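Local coordinates for uncharacterized protein TP-0789 domain-containing protein (Desulfovibrio piger ATCC 29098, PDB 4Z48) that is of unknown function but has a LolA-like fold, consistent with binding lipids or other hydrophobic ligands, as its lipoprotein-sorting relatives do, at residues A[109-114]-A[158-163]. Sequence-based numbering, arbitrary orientation.
Sequences SKFASF and GKETQY
With chi1 at -43°, F111 sets CG opposite its own carbonyl carbon, and the phenyl group swings out from the backbone onto the 160-162 backbone. In Q162 a chi1 of 75° sets CG between the backbone N and the carbonyl carbon and turns the chain on from the F111 ring toward that of Y163, while the backbone places CB over the F111 face. That CB makes a CH-pi contact, 4.2 Å from the ring centroid and 26° off the normal, and Q162 N lies over the same face, 3.6 Å from F111 CE1. A flat, apolar ring suits this place because it can lie on peptide groups whose polar atoms bond elsewhere; no hydrogen bond joins the two segments. The outer end of the ring reaches the peptide between T161 and Q162, where F111 CE1 comes within 3.5 Å of T161 C. At the ring edge lies E160 C, 3.9 Å from F111 CE1. E160 suits its exposed position by setting an aliphatic CG 4.1 Å from F111 CZ, while the chain bends at chi2 and takes the carboxylate onward.

In this LolA-like antiparallel fold the contact joins two connections, one carrying a 3-10 turn after strand 101-104, the other leading from strand 146-155 into strand 163-171. T161 suits the second because its hydroxyl closes an ST turn, Y163 N donating nearly straight to T161 OG1 at 3.2 Å. Beyond the turn, Q162 CG rests 3.4 Å above the plane of the Y163 ring; glutamine offers methylenes that fit between two aromatic side chains and a polar end that continues past them. The carboxylate of E122, further along the connection that holds 109-114, accepts from both T161 OG1 and Q162 N, and its backbone is hydrogen-bonded to that of K110, which ties both segments to the same residue.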
# COMPACT_ATOMS: atom_id res chain seq x y z
N SER A 109 -0.93 -6.50 15.46
CA SER A 109 -2.16 -6.68 14.69
C SER A 109 -1.99 -6.14 13.23
O SER A 109 -2.62 -6.66 12.32
CB SER A 109 -3.35 -6.01 15.36
OG SER A 109 -3.53 -6.47 16.69
N LYS A 110 -1.09 -5.17 13.02
CA LYS A 110 -0.73 -4.61 11.71
C LYS A 110 -0.21 -5.71 10.74
O LYS A 110 -0.24 -5.51 9.54
CB LYS A 110 0.38 -3.53 11.85
CG LYS A 110 0.01 -2.31 12.66
CD LYS A 110 -0.93 -1.34 11.96
CE LYS A 110 -0.84 -0.03 12.71
NZ LYS A 110 -1.79 0.96 12.19
N PHE A 111 0.31 -6.84 11.27
CA PHE A 111 0.90 -7.88 10.42
C PHE A 111 -0.11 -8.90 9.95
O PHE A 111 0.26 -9.72 9.11
CB PHE A 111 2.05 -8.63 11.12
CG PHE A 111 3.04 -7.80 11.91
CD1 PHE A 111 3.39 -6.51 11.50
CD2 PHE A 111 3.67 -8.34 13.02
CE1 PHE A 111 4.27 -5.75 12.26
CE2 PHE A 111 4.61 -7.59 13.74
CZ PHE A 111 4.89 -6.30 13.37
N ALA A 112 -1.33 -8.88 10.52
CA ALA A 112 -2.43 -9.77 10.19
C ALA A 112 -3.00 -9.47 8.81
O ALA A 112 -2.81 -8.38 8.25
CB ALA A 112 -3.54 -9.65 11.26
N SER A 113 -3.65 -10.47 8.23
CA SER A 113 -4.29 -10.40 6.94
C SER A 113 -5.30 -9.26 6.86
O SER A 113 -6.06 -9.04 7.80
CB SER A 113 -5.00 -11.71 6.63
OG SER A 113 -5.57 -11.62 5.34
N PHE A 114 -5.33 -8.57 5.71
CA PHE A 114 -6.33 -7.53 5.47
C PHE A 114 -7.50 -8.16 4.71
O PHE A 114 -7.32 -8.52 3.57
CB PHE A 114 -5.72 -6.34 4.70
CG PHE A 114 -6.68 -5.29 4.21
CD1 PHE A 114 -7.21 -4.34 5.09
CD2 PHE A 114 -7.07 -5.25 2.87
CE1 PHE A 114 -8.07 -3.34 4.62
CE2 PHE A 114 -7.98 -4.29 2.42
CZ PHE A 114 -8.47 -3.34 3.29
N GLY A 158 14.12 -0.73 14.91
CA GLY A 158 13.00 -0.31 15.75
C GLY A 158 11.67 -0.17 15.06
O GLY A 158 10.65 0.02 15.74
N LYS A 159 11.64 -0.25 13.70
CA LYS A 159 10.40 -0.13 12.95
C LYS A 159 9.58 -1.43 13.09
O LYS A 159 10.10 -2.54 12.96
CB LYS A 159 10.66 0.23 11.47
CG LYS A 159 9.40 0.44 10.64
CD LYS A 159 9.73 0.57 9.17
CE LYS A 159 8.60 0.17 8.26
NZ LYS A 159 7.34 0.91 8.55
N GLU A 160 8.30 -1.24 13.45
CA GLU A 160 7.28 -2.26 13.66
C GLU A 160 6.80 -2.75 12.29
O GLU A 160 5.99 -2.09 11.62
CB GLU A 160 6.12 -1.63 14.47
CG GLU A 160 5.11 -2.60 15.06
CD GLU A 160 4.63 -2.13 16.42
OE1 GLU A 160 3.85 -1.15 16.47
OE2 GLU A 160 5.08 -2.70 17.43
N THR A 161 7.35 -3.89 11.85
CA THR A 161 7.00 -4.44 10.52
C THR A 161 7.26 -5.93 10.52
O THR A 161 8.09 -6.41 11.28
CB THR A 161 7.83 -3.72 9.39
OG1 THR A 161 7.58 -4.33 8.13
CG2 THR A 161 9.33 -3.71 9.66
N GLN A 162 6.56 -6.68 9.66
CA GLN A 162 6.83 -8.12 9.61
C GLN A 162 8.01 -8.40 8.65
O GLN A 162 8.51 -9.52 8.58
CB GLN A 162 5.56 -8.86 9.13
CG GLN A 162 5.31 -8.70 7.66
CD GLN A 162 3.96 -9.20 7.24
OE1 GLN A 162 3.00 -8.43 7.17
NE2 GLN A 162 3.87 -10.49 6.92
N TYR A 163 8.43 -7.38 7.87
CA TYR A 163 9.43 -7.61 6.85
C TYR A 163 10.84 -7.26 7.28
O TYR A 163 11.06 -6.33 8.05
CB TYR A 163 9.09 -6.82 5.58
CG TYR A 163 7.66 -7.00 5.12
CD1 TYR A 163 7.19 -8.24 4.70
CD2 TYR A 163 6.77 -5.93 5.14
CE1 TYR A 163 5.88 -8.39 4.23
CE2 TYR A 163 5.44 -6.08 4.71
CZ TYR A 163 5.00 -7.32 4.28
OH TYR A 163 3.71 -7.42 3.84